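Local coordinates for periplasmic molybdate-binding protein (Azotobacter vinelandii, PDB 1ATG), which binds molybdate or tungstate in the periplasm in a pocket between its two domains, probably for delivery to an ABC transporter, at residues Glu15-Gln20 / Pro216-Ile221; Phe68-Ser73 / Ile196-Ala201; Tyr77-Leu82 / Pro189-Ala194; Ala164-Ile169 / Ala225-Pro230. One frame throughout, in Å; residues are numbered along the deposited sequence. Where two conformers were deposited one is given.

Contact 1. Residues Glu15-Gln20 / Pro216-Ile221. With EDO (1,2-ethanediol), chain E.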
loop_
_atom_site.group_PDB
_atom_site.type_symbol
_atom_site.label_atom_id
_atom_site.label_comp_id
_atom_site.label_asym_id
_atom_site.label_seq_id
_atom_site.Cartn_x
_atom_site.Cartn_y
_atom_site.Cartn_z
ATOM N N GLU A 15 3.076 1.835 -11.696
ATOM C CA GLU A 15 3.919 1.692 -12.888
ATOM C C GLU A 15 3.084 1.147 -14.032
ATOM O O GLU A 15 3.191 1.615 -15.179
ATOM C CB GLU A 15 5.115 0.787 -12.586
ATOM C CG GLU A 15 6.139 1.473 -11.681
ATOM C CD GLU A 15 7.182 0.553 -11.086
ATOM O OE1 GLU A 15 6.955 -0.671 -11.041
ATOM O OE2 GLU A 15 8.235 1.061 -10.627
ATOM N N GLN A 16 2.238 0.156 -13.773
ATOM C CA GLN A 16 1.345 -0.370 -14.801
ATOM C C GLN A 16 0.386 0.714 -15.277
ATOM O O GLN A 16 0.166 0.877 -16.495
ATOM C CB GLN A 16 0.542 -1.572 -14.310
ATOM C CG GLN A 16 1.394 -2.786 -13.991
ATOM C CD GLN A 16 0.584 -3.882 -13.342
ATOM O OE1 GLN A 16 -0.237 -3.639 -12.454
ATOM N NE2 GLN A 16 0.793 -5.126 -13.757
ATOM N N LEU A 17 -0.217 1.450 -14.356
ATOM C CA LEU A 17 -1.154 2.512 -14.706
ATOM C C LEU A 17 -0.491 3.610 -15.521
ATOM O O LEU A 17 -1.057 4.034 -16.539
ATOM C CB LEU A 17 -1.767 3.110 -13.446
ATOM C CG LEU A 17 -2.721 2.196 -12.670
ATOM C CD1 LEU A 17 -2.886 2.687 -11.241
ATOM C CD2 LEU A 17 -4.083 2.149 -13.361
ATOM N N ALA A 18 0.660 4.092 -15.080
ATOM C CA ALA A 18 1.402 5.120 -15.804
ATOM C C ALA A 18 1.734 4.649 -17.209
ATOM O O ALA A 18 1.581 5.417 -18.188
ATOM C CB ALA A 18 2.675 5.442 -15.027
ATOM N N GLY A 19 2.132 3.410 -17.424
ATOM C CA GLY A 19 2.429 2.848 -18.730
ATOM C C GLY A 19 1.195 2.908 -19.626
ATOM O O GLY A 19 1.276 3.309 -20.802
ATOM N N GLN A 20 0.037 2.515 -19.099
ATOM C CA GLN A 20 -1.188 2.566 -19.888
ATOM C C GLN A 20 -1.600 3.998 -20.172
ATOM O O GLN A 20 -2.031 4.300 -21.311
ATOM C CB GLN A 20 -2.289 1.792 -19.171
ATOM C CG GLN A 20 -3.633 1.794 -19.884
ATOM C CD GLN A 20 -3.589 1.201 -21.273
ATOM O OE1 GLN A 20 -4.462 1.494 -22.111
ATOM N NE2 GLN A 20 -2.595 0.390 -21.597
ATOM N N PRO A 216 -12.544 3.005 -16.760
ATOM C CA PRO A 216 -12.576 1.565 -16.865
ATOM C C PRO A 216 -11.237 0.884 -16.981
ATOM O O PRO A 216 -11.026 -0.164 -16.364
ATOM C CB PRO A 216 -13.475 1.281 -18.066
ATOM C CG PRO A 216 -14.235 2.531 -18.315
ATOM C CD PRO A 216 -13.447 3.669 -17.746
ATOM N N LYS A 217 -10.322 1.422 -17.781
ATOM C CA LYS A 217 -9.034 0.744 -17.945
ATOM C C LYS A 217 -8.197 0.815 -16.675
ATOM O O LYS A 217 -7.610 -0.192 -16.289
ATOM C CB LYS A 217 -8.302 1.284 -19.168
ATOM C CG LYS A 217 -8.815 0.722 -20.492
ATOM C CD LYS A 217 -8.402 -0.732 -20.666
ATOM C CE LYS A 217 -8.381 -1.153 -22.125
ATOM N NZ LYS A 217 -8.398 -2.637 -22.280
ATOM N N ALA A 218 -8.196 1.986 -16.040
ATOM C CA ALA A 218 -7.458 2.096 -14.768
ATOM C C ALA A 218 -8.058 1.175 -13.715
ATOM O O ALA A 218 -7.341 0.476 -12.990
ATOM C CB ALA A 218 -7.492 3.532 -14.280
ATOM N N VAL A 219 -9.390 1.164 -13.599
ATOM C CA VAL A 219 -10.035 0.297 -12.605
ATOM C C VAL A 219 -9.709 -1.158 -12.865
ATOM O O VAL A 219 -9.494 -1.934 -11.920
ATOM C CB VAL A 219 -11.549 0.571 -12.557
ATOM C CG1 VAL A 219 -12.318 -0.511 -11.809
ATOM C CG2 VAL A 219 -11.843 1.917 -11.904
ATOM N N ALA A 220 -9.666 -1.583 -14.140
ATOM C CA ALA A 220 -9.346 -2.970 -14.438
ATOM C C ALA A 220 -7.924 -3.314 -14.013
ATOM O O ALA A 220 -7.689 -4.402 -13.466
ATOM C CB ALA A 220 -9.581 -3.272 -15.911
ATOM N N ILE A 221 -6.977 -2.418 -14.202
ATOM C CA ILE A 221 -5.601 -2.634 -13.763
ATOM C C ILE A 221 -5.534 -2.721 -12.239
ATOM O O ILE A 221 -4.860 -3.587 -11.690
ATOM C CB ILE A 221 -4.677 -1.531 -14.310
ATOM C CG1 ILE A 221 -4.527 -1.679 -15.831
ATOM C CG2 ILE A 221 -3.322 -1.535 -13.624
ATOM C CD1 ILE A 221 -3.940 -0.487 -16.553
HETATM C C1 EDO E . -1.472 -7.931 -12.225
HETATM O O1 EDO E . -0.289 -7.544 -13.124
HETATM C C2 EDO E . -1.178 -9.070 -11.231
HETATM O O2 EDO E . 0.305 -8.921 -10.744
HETATM O O HOH W 1 -2.638 -4.945 -12.543
#
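Leu17 and Ala218 mark the closest backbone approach of two nearly antiparallel helix segments, Glu15-Gln20 and Pro216-Ile221, whose axes run 155° apart in direction and come within 10.0 Å. The packing centres on two branched side chains. Leu17 sends its CD2 against the second helix, where it lies 3.7 Å from Ala218 CA and also meets the Ala218 methyl. The same Leu17 CD2 touches Ile221 CG2 at 3.8 Å; these two side chains run past one another in opposite senses. Ile221 uses both of its branches. CG2 is anti to the backbone N and faces Leu17, while CG1, anti to the carbonyl carbon (chi1 -69°), leads toward Gln20. The end of that branch, Ile221 CD1, rests 3.8 Å from Gln20 CB, on the aliphatic base of the glutamine. The polar end of Gln20 goes to Gln24 instead, through OE1.

The more exposed margin is polar. One water donates to both Gln16 OE1 and Ile221 O, 2.7 Å from each, and ties the two helices together. Gln16 NE2 donates a hydrogen bond to O1 of an ethanediol at 2.7 Å, probably a molecule from the crystallisation liquor. Trp212 touches Leu17, Gln20 and Ala218 from helix 203-212. This is antiparallel helix packing of helices 11-25 and 216-224 within a periplasmic solute-binding fold, with the side chain of Leu17 about 13 Å from the bound tungstate.

Contact 2. Residues Phe68-Ser73 / Ile196-Ala201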
loop_
_atom_site.group_PDB
_atom_site.type_symbol
_atom_site.label_atom_id
_atom_site.label_comp_id
_atom_site.label_asym_id
_atom_site.label_seq_id
_atom_site.Cartn_x
_atom_site.Cartn_y
_atom_site.Cartn_z
ATOM N N PHE A 68 -3.231 21.914 1.937
ATOM C CA PHE A 68 -2.200 21.478 1.009
ATOM C C PHE A 68 -2.774 20.733 -0.192
ATOM O O PHE A 68 -2.076 20.585 -1.192
ATOM C CB PHE A 68 -1.194 20.556 1.714
ATOM C CG PHE A 68 -0.298 21.294 2.664
ATOM C CD1 PHE A 68 0.797 21.980 2.175
ATOM C CD2 PHE A 68 -0.548 21.300 4.026
ATOM C CE1 PHE A 68 1.635 22.675 3.032
ATOM C CE2 PHE A 68 0.289 21.987 4.887
ATOM C CZ PHE A 68 1.367 22.679 4.383
ATOM N N ALA A 69 -3.994 20.235 -0.060
ATOM C CA ALA A 69 -4.627 19.491 -1.145
ATOM C C ALA A 69 -5.591 20.374 -1.928
ATOM O O ALA A 69 -6.228 21.256 -1.348
ATOM C CB ALA A 69 -5.373 18.279 -0.592
ATOM N N LEU A 70 -5.685 20.145 -3.237
ATOM C CA LEU A 70 -6.637 20.916 -4.045
ATOM C C LEU A 70 -8.033 20.515 -3.596
ATOM O O LEU A 70 -8.388 19.333 -3.605
ATOM C CB LEU A 70 -6.412 20.625 -5.523
ATOM C CG LEU A 70 -7.277 21.372 -6.539
ATOM C CD1 LEU A 70 -6.822 22.825 -6.630
ATOM C CD2 LEU A 70 -7.221 20.705 -7.904
ATOM N N PRO A 71 -8.843 21.475 -3.162
ATOM C CA PRO A 71 -10.189 21.197 -2.699
ATOM C C PRO A 71 -10.987 20.405 -3.723
ATOM O O PRO A 71 -10.882 20.653 -4.923
ATOM C CB PRO A 71 -10.781 22.578 -2.438
ATOM C CG PRO A 71 -9.600 23.461 -2.205
ATOM C CD PRO A 71 -8.504 22.919 -3.089
ATOM N N GLY A 72 -11.713 19.386 -3.269
ATOM C CA GLY A 72 -12.531 18.562 -4.140
ATOM C C GLY A 72 -11.807 17.456 -4.882
ATOM O O GLY A 72 -12.456 16.684 -5.605
ATOM N N SER A 73 -10.491 17.322 -4.749
ATOM C CA SER A 73 -9.747 16.306 -5.469
ATOM C C SER A 73 -9.589 14.990 -4.716
ATOM O O SER A 73 -9.205 13.999 -5.358
ATOM C CB SER A 73 -8.338 16.791 -5.826
ATOM O OG SER A 73 -7.515 16.902 -4.672
ATOM N N ILE A 196 -4.818 15.762 -5.242
ATOM C CA ILE A 196 -3.982 16.638 -6.047
ATOM C C ILE A 196 -3.368 17.642 -5.052
ATOM O O ILE A 196 -4.050 18.075 -4.132
ATOM C CB ILE A 196 -4.753 17.397 -7.135
ATOM C CG1 ILE A 196 -5.267 16.408 -8.191
ATOM C CG2 ILE A 196 -3.887 18.468 -7.790
ATOM C CD1 ILE A 196 -6.151 17.051 -9.245
ATOM N N THR A 197 -2.084 17.902 -5.223
ATOM C CA THR A 197 -1.403 18.873 -4.346
ATOM C C THR A 197 -1.800 20.276 -4.813
ATOM O O THR A 197 -1.580 20.576 -5.980
ATOM C CB THR A 197 0.102 18.622 -4.373
ATOM O OG1 THR A 197 0.405 17.294 -3.872
ATOM C CG2 THR A 197 0.847 19.619 -3.490
ATOM N N LYS A 198 -2.364 21.096 -3.937
ATOM C CA LYS A 198 -2.874 22.416 -4.301
ATOM C C LYS A 198 -1.931 23.307 -5.077
ATOM O O LYS A 198 -2.355 24.029 -5.993
ATOM C CB LYS A 198 -3.346 23.150 -3.037
ATOM C CG LYS A 198 -4.246 24.353 -3.294
ATOM C CD LYS A 198 -4.975 24.740 -2.011
ATOM C CE LYS A 198 -5.579 26.129 -2.085
ATOM N NZ LYS A 198 -6.222 26.506 -0.791
ATOM N N SER A 199 -0.647 23.281 -4.781
ATOM C CA SER A 199 0.378 24.085 -5.406
ATOM C C SER A 199 0.826 23.598 -6.771
ATOM O O SER A 199 1.739 24.181 -7.367
ATOM C CB SER A 199 1.596 24.127 -4.463
ATOM O OG SER A 199 2.212 22.855 -4.381
ATOM N N THR A 200 0.247 22.518 -7.297
ATOM C CA THR A 200 0.654 21.986 -8.579
ATOM C C THR A 200 0.727 23.045 -9.679
ATOM O O THR A 200 -0.150 23.898 -9.794
ATOM C CB THR A 200 -0.317 20.877 -9.045
ATOM O OG1 THR A 200 0.092 20.423 -10.335
ATOM C CG2 THR A 200 -1.748 21.380 -9.113
ATOM N N ALA A 201 1.729 22.897 -10.541
ATOM C CA ALA A 201 1.858 23.791 -11.695
ATOM C C ALA A 201 1.336 23.094 -12.947
ATOM O O ALA A 201 1.544 23.534 -14.078
ATOM C CB ALA A 201 3.310 24.205 -11.866
HETATM O O HOH W 2 -0.100 22.503 -1.805
#
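Leu70 N and Lys198 N carry the two backbone bonds that join the two segments. Leu70 N reaches Ile196 O at 2.8 Å, and Lys198 N reaches Phe68 O at 2.8 Å. Between them Ala69 and Thr197 form a single bridge. A third bond uses a side chain: Ile196 N donates to Ser73 OG at 3.0 Å, nearly straight at 168°. Ser73 OG lies between its backbone N and carbonyl carbon (chi1 70°), where it can also donate to Leu70 O at 2.8 Å, in the carbonyl plane and on a lone pair. Ser73 N binds Leu70 O too, closing the type II turn from Leu70 to Ser73. The hydroxyl thus links this turn to the end of strand 191-196. An alanine in place of Ser73 would probably leave Ile196 N without this acceptor and the turn with one bond fewer to Leu70 O.

A water donates to Phe68 O and accepts from Ser199 N. Farther out, Leu70 and Ile196 run alongside one another in the same sense, their CB atoms 4.0 Å apart. The extended Lys198 chain passes Pro71 roughly perpendicular to it, CD to CD at 4.1 Å. Backbone polar groups dominate, so the join is likely to depend largely on the backbone course; only the Ile196 N-Ser73 OG bond across it uses a side chain.

Contact 3. Residues Tyr77-Leu82 / Pro189-Ala194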
loop_
_atom_site.group_PDB
_atom_site.type_symbol
_atom_site.label_atom_id
_atom_site.label_comp_id
_atom_site.label_asym_id
_atom_site.label_seq_id
_atom_site.Cartn_x
_atom_site.Cartn_y
_atom_site.Cartn_z
ATOM N N TYR A 77 -9.174 5.689 -4.358
ATOM C CA TYR A 77 -8.765 5.098 -5.625
ATOM C C TYR A 77 -8.618 3.586 -5.565
ATOM O O TYR A 77 -8.588 2.933 -6.618
ATOM C CB TYR A 77 -7.460 5.731 -6.136
ATOM C CG TYR A 77 -6.249 5.389 -5.304
ATOM C CD1 TYR A 77 -5.920 6.130 -4.178
ATOM C CD2 TYR A 77 -5.422 4.330 -5.627
ATOM C CE1 TYR A 77 -4.813 5.808 -3.398
ATOM C CE2 TYR A 77 -4.325 3.984 -4.856
ATOM C CZ TYR A 77 -4.041 4.734 -3.749
ATOM O OH TYR A 77 -2.941 4.387 -2.985
ATOM N N ALA A 78 -8.545 3.025 -4.365
ATOM C CA ALA A 78 -8.346 1.577 -4.233
ATOM C C ALA A 78 -8.546 1.204 -2.779
ATOM O O ALA A 78 -8.333 2.036 -1.876
ATOM C CB ALA A 78 -6.930 1.210 -4.675
ATOM N N ILE A 79 -8.906 -0.036 -2.522
ATOM C CA ILE A 79 -8.978 -0.589 -1.173
ATOM C C ILE A 79 -8.066 -1.815 -1.197
ATOM O O ILE A 79 -8.239 -2.735 -2.011
ATOM C CB ILE A 79 -10.395 -0.942 -0.734
ATOM C CG1 ILE A 79 -11.309 0.292 -0.737
ATOM C CG2 ILE A 79 -10.418 -1.534 0.669
ATOM C CD1 ILE A 79 -12.588 0.122 -1.505
ATOM N N GLY A 80 -7.052 -1.806 -0.333
ATOM C CA GLY A 80 -6.044 -2.851 -0.329
ATOM C C GLY A 80 -6.530 -4.125 0.311
ATOM O O GLY A 80 -7.645 -4.243 0.843
ATOM N N LYS A 81 -5.659 -5.131 0.263
ATOM C CA LYS A 81 -5.921 -6.410 0.895
ATOM C C LYS A 81 -4.627 -6.855 1.562
ATOM O O LYS A 81 -3.615 -7.101 0.891
ATOM C CB LYS A 81 -6.351 -7.423 -0.163
ATOM C CG LYS A 81 -6.846 -8.753 0.366
ATOM C CD LYS A 81 -7.696 -9.478 -0.671
ATOM C CE LYS A 81 -8.297 -10.747 -0.085
ATOM N NZ LYS A 81 -9.359 -11.311 -0.965
ATOM N N LEU A 82 -4.679 -6.967 2.873
ATOM C CA LEU A 82 -3.521 -7.402 3.645
ATOM C C LEU A 82 -3.296 -8.891 3.476
ATOM O O LEU A 82 -4.242 -9.702 3.462
ATOM C CB LEU A 82 -3.807 -7.118 5.121
ATOM C CG LEU A 82 -2.675 -7.464 6.090
ATOM C CD1 LEU A 82 -1.463 -6.560 5.913
ATOM C CD2 LEU A 82 -3.209 -7.334 7.513
ATOM N N PRO A 189 -10.261 -1.847 7.326
ATOM C CA PRO A 189 -9.992 -1.847 5.890
ATOM C C PRO A 189 -9.000 -0.793 5.464
ATOM O O PRO A 189 -8.946 0.349 5.926
ATOM C CB PRO A 189 -11.364 -1.692 5.261
ATOM C CG PRO A 189 -12.287 -2.311 6.263
ATOM C CD PRO A 189 -11.710 -1.936 7.607
ATOM N N ILE A 190 -8.157 -1.188 4.507
ATOM C CA ILE A 190 -7.082 -0.324 4.009
ATOM C C ILE A 190 -7.613 0.502 2.856
ATOM O O ILE A 190 -7.432 0.193 1.672
ATOM C CB ILE A 190 -5.870 -1.192 3.633
ATOM C CG1 ILE A 190 -5.398 -2.051 4.818
ATOM C CG2 ILE A 190 -4.717 -0.328 3.143
ATOM C CD1 ILE A 190 -4.416 -3.131 4.433
ATOM N N VAL A 191 -8.327 1.564 3.201
ATOM C CA VAL A 191 -8.983 2.455 2.254
ATOM C C VAL A 191 -7.998 3.513 1.789
ATOM O O VAL A 191 -7.514 4.289 2.612
ATOM C CB VAL A 191 -10.250 3.061 2.899
ATOM C CG1 VAL A 191 -10.871 4.044 1.924
ATOM C CG2 VAL A 191 -11.209 1.940 3.271
ATOM N N GLN A 192 -7.631 3.472 0.515
ATOM C CA GLN A 192 -6.540 4.299 0.022
ATOM C C GLN A 192 -7.050 5.490 -0.763
ATOM O O GLN A 192 -7.793 5.333 -1.743
ATOM C CB GLN A 192 -5.611 3.419 -0.849
ATOM C CG GLN A 192 -5.244 2.123 -0.140
ATOM C CD GLN A 192 -4.229 1.220 -0.781
ATOM O OE1 GLN A 192 -4.151 0.049 -0.401
ATOM N NE2 GLN A 192 -3.400 1.693 -1.704
ATOM N N GLN A 193 -6.648 6.682 -0.310
ATOM C CA GLN A 193 -7.110 7.900 -0.963
ATOM C C GLN A 193 -5.975 8.664 -1.613
ATOM O O GLN A 193 -4.802 8.539 -1.257
ATOM C CB GLN A 193 -7.844 8.808 0.028
ATOM C CG GLN A 193 -9.133 8.176 0.539
ATOM C CD GLN A 193 -10.109 9.242 1.003
ATOM O OE1 GLN A 193 -9.715 10.143 1.745
ATOM N NE2 GLN A 193 -11.351 9.150 0.548
ATOM N N ALA A 194 -6.352 9.426 -2.640
ATOM C CA ALA A 194 -5.444 10.229 -3.409
ATOM C C ALA A 194 -5.929 11.684 -3.418
ATOM O O ALA A 194 -7.108 11.955 -3.234
ATOM C CB ALA A 194 -5.345 9.736 -4.847
HETATM O O HOH W 3 -8.509 -3.737 3.424
#
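Tyr77 and Gln192 form the tight part of this contact. The ring and amide planes stand 82° apart, and Gln192 NE2 donates to Tyr77 OH at 3.0 Å with the hydroxyl in the amide plane. Tyr77 CG sits between the backbone N and the carbonyl carbon (chi1 69°), which starts the ring toward the other strand, with Tyr77 CD1 3.7 Å from Ala194 CB. Tyr77 CZ lies 3.6 Å from Gln192 CB. Tyr77 OH also bonds Ser54 O. A phenylalanine in place of Tyr77 would probably leave Gln192 NE2 and Ser54 O each without their hydroxyl partner. The backbones are closely joined too. Gln192 N reaches Ala78 O at 2.9 Å, and Tyr77 N reaches Gln192 O at 3.0 Å. Gly80 N then binds Ile190 O. A side chain on Gly80 would run into Gln192 OE1. Leu82 CB packs on Ile190 CD1, and Ala120 of helix 116-127 touches both residues.

The looser side is wetter. A water links Gly80 O to Ile190 N, at 2.8 Å from each. On the partly exposed face Ile79 and Val191 meet only lightly.

Tyr77 and Ala78 both face Gln192, a classic beta bulge in an antiparallel pair of strands. Gln192 also bonds Asn9 OD1 through NE2 and Tyr117 OH through OE1. It is therefore second shell to the oxyanion pocket, its side chain about 6 Å from the tungstate.

Contact 4. Residues Ala164-Ile169 / Ala225-Pro230. With EDO (1,2-ethanediol), chain E.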
loop_
_atom_site.group_PDB
_atom_site.type_symbol
_atom_site.label_atom_id
_atom_site.label_comp_id
_atom_site.label_asym_id
_atom_site.label_seq_id
_atom_site.Cartn_x
_atom_site.Cartn_y
_atom_site.Cartn_z
ATOM N N ALA A 164 1.211 -6.264 0.947
ATOM C CA ALA A 164 0.040 -5.945 0.144
ATOM C C ALA A 164 -0.146 -7.037 -0.897
ATOM O O ALA A 164 0.800 -7.506 -1.526
ATOM C CB ALA A 164 0.246 -4.606 -0.548
ATOM N N LEU A 165 -1.396 -7.377 -1.198
ATOM C CA LEU A 165 -1.653 -8.389 -2.227
ATOM C C LEU A 165 -1.044 -8.005 -3.552
ATOM O O LEU A 165 -0.481 -8.834 -4.278
ATOM C CB LEU A 165 -3.166 -8.606 -2.353
ATOM C CG LEU A 165 -3.605 -9.587 -3.457
ATOM C CD1 LEU A 165 -2.952 -10.947 -3.307
ATOM C CD2 LEU A 165 -5.126 -9.742 -3.439
ATOM N N ALA A 166 -1.101 -6.728 -3.943
ATOM C CA ALA A 166 -0.558 -6.278 -5.207
ATOM C C ALA A 166 0.907 -6.627 -5.368
ATOM O O ALA A 166 1.386 -6.804 -6.491
ATOM C CB ALA A 166 -0.717 -4.762 -5.327
ATOM N N GLN A 167 1.679 -6.692 -4.280
ATOM C CA GLN A 167 3.098 -6.973 -4.361
ATOM C C GLN A 167 3.422 -8.421 -4.657
ATOM O O GLN A 167 4.573 -8.731 -5.006
ATOM C CB GLN A 167 3.768 -6.589 -3.030
ATOM C CG GLN A 167 3.687 -5.102 -2.732
ATOM C CD GLN A 167 4.170 -4.848 -1.314
ATOM O OE1 GLN A 167 3.687 -5.464 -0.367
ATOM N NE2 GLN A 167 5.124 -3.929 -1.159
ATOM N N ILE A 168 2.472 -9.333 -4.489
ATOM C CA ILE A 168 2.757 -10.756 -4.642
ATOM C C ILE A 168 1.885 -11.468 -5.651
ATOM O O ILE A 168 2.239 -12.584 -6.083
ATOM C CB ILE A 168 2.696 -11.493 -3.286
ATOM C CG1 ILE A 168 1.304 -11.459 -2.660
ATOM C CG2 ILE A 168 3.748 -10.939 -2.328
ATOM C CD1 ILE A 168 1.218 -12.187 -1.323
ATOM N N ILE A 169 0.774 -10.879 -6.059
ATOM C CA ILE A 169 -0.129 -11.539 -7.018
ATOM C C ILE A 169 0.527 -11.513 -8.383
ATOM O O ILE A 169 1.147 -10.551 -8.797
ATOM C CB ILE A 169 -1.522 -10.903 -6.971
ATOM C CG1 ILE A 169 -2.538 -11.765 -7.736
ATOM C CG2 ILE A 169 -1.518 -9.488 -7.554
ATOM C CD1 ILE A 169 -3.969 -11.331 -7.505
ATOM N N ALA A 225 -4.601 -6.164 -9.807
ATOM C CA ALA A 225 -3.591 -6.159 -8.758
ATOM C C ALA A 225 -4.178 -6.540 -7.410
ATOM O O ALA A 225 -3.450 -6.503 -6.397
ATOM C CB ALA A 225 -2.915 -4.807 -8.694
ATOM N N GLY A 226 -5.437 -6.896 -7.345
ATOM C CA GLY A 226 -6.069 -7.416 -6.153
ATOM C C GLY A 226 -6.771 -6.401 -5.278
ATOM O O GLY A 226 -7.332 -6.770 -4.242
ATOM N N TYR A 227 -6.776 -5.133 -5.675
ATOM C CA TYR A 227 -7.475 -4.114 -4.911
ATOM C C TYR A 227 -8.973 -4.191 -5.203
ATOM O O TYR A 227 -9.382 -4.664 -6.286
ATOM C CB TYR A 227 -7.015 -2.703 -5.311
ATOM C CG TYR A 227 -5.556 -2.422 -5.018
ATOM C CD1 TYR A 227 -5.146 -1.999 -3.767
ATOM C CD2 TYR A 227 -4.594 -2.581 -6.002
ATOM C CE1 TYR A 227 -3.818 -1.722 -3.474
ATOM C CE2 TYR A 227 -3.259 -2.323 -5.734
ATOM C CZ TYR A 227 -2.882 -1.903 -4.469
ATOM O OH TYR A 227 -1.535 -1.682 -4.255
ATOM N N VAL A 228 -9.783 -3.668 -4.300
ATOM C CA VAL A 228 -11.202 -3.484 -4.598
ATOM C C VAL A 228 -11.461 -1.992 -4.757
ATOM O O VAL A 228 -10.601 -1.150 -4.468
ATOM C CB VAL A 228 -12.126 -4.073 -3.540
ATOM C CG1 VAL A 228 -11.976 -5.571 -3.448
ATOM C CG2 VAL A 228 -11.865 -3.457 -2.201
ATOM N N LEU A 229 -12.654 -1.657 -5.239
ATOM C CA LEU A 229 -13.071 -0.277 -5.432
ATOM C C LEU A 229 -14.328 -0.049 -4.591
ATOM O O LEU A 229 -15.041 -0.998 -4.277
ATOM C CB LEU A 229 -13.424 0.014 -6.890
ATOM C CG LEU A 229 -12.287 0.321 -7.867
ATOM C CD1 LEU A 229 -11.612 1.637 -7.493
ATOM C CD2 LEU A 229 -11.248 -0.783 -7.979
ATOM N N PRO A 230 -14.607 1.184 -4.220
ATOM C CA PRO A 230 -15.830 1.447 -3.456
ATOM C C PRO A 230 -17.049 0.954 -4.205
ATOM O O PRO A 230 -17.129 1.036 -5.444
ATOM C CB PRO A 230 -15.861 2.959 -3.300
ATOM C CG PRO A 230 -14.438 3.378 -3.446
ATOM C CD PRO A 230 -13.853 2.416 -4.477
HETATM C C1 EDO E . -1.472 -7.931 -12.225
HETATM O O1 EDO E . -0.289 -7.544 -13.124
HETATM C C2 EDO E . -1.178 -9.070 -11.231
HETATM O O2 EDO E . 0.305 -8.921 -10.744
#
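Ala166 touches both Ala225 and Tyr227, and apolar packing carries most of this contact. The Ala166 CB methyl lies 4.0 Å from Ala225 CB. It also sits 3.5 Å from Tyr227 CE2, oblique to the ring. Leu165 CG, anti to the backbone N (chi1 177°), is turned toward the second segment, and beyond it CD2 comes 3.7 Å from Gly226 CA. A side chain on Gly226 would collide with that methyl. This glycine, with positive phi, ends the preceding helix in a Schellman motif. Ile169 CG2 packs near Ala225 O.

Polar contact between the segments is slight. Ala225 O receives a CA-H...O contact from Ala166 CA at 3.1 Å.

Within the first segment, Ala164 N donates to Gln167 OE1 at 2.9 Å. Other bonds go to outside partners. Gln167 NE2 binds Val146 O, and an ethanediol O2 donates to Ile169 O at 2.7 Å. Tyr227 OH, which also touches Ala166 CB, bonds Asn9 OD1. That places this tyrosine behind a pocket residue, its side chain about 7 Å from the tungstate.

The segment Ala164-Ile169 follows strand 160-164, and Ala225-Pro230 follows helix 216-224. Thr13 of helix 11-25 touches Ala166, Ala225 and Tyr227, while Leu165 and Val228 make backbone bonds to strand 75-86.

In the fold
Contacts 3 and 4 lie nearest the oxyanion pocket, their centres about 9 Å apart. They touch directly, with probable backbone hydrogen bonds from Ile79 N to Val228 O and from Leu165 N to Lys81 O. Contact 1 stands about 13 Å from contact 4, centre to centre, and meets it where Val219 packs on Leu229; both touch the same ethanediol. Contact 2 is about 20 Å from contact 3, centre to centre, though their segments adjoin in the sequence. Strands 75-86 and 191-196 of contact 3 belong to one mixed sheet. Along the chain contact 3 nests inside contact 2, and contact 2 inside contact 1, while contact 4 crosses all three. Contacts 3 and 4 thus bring late parts of the chain back beside the ligand site.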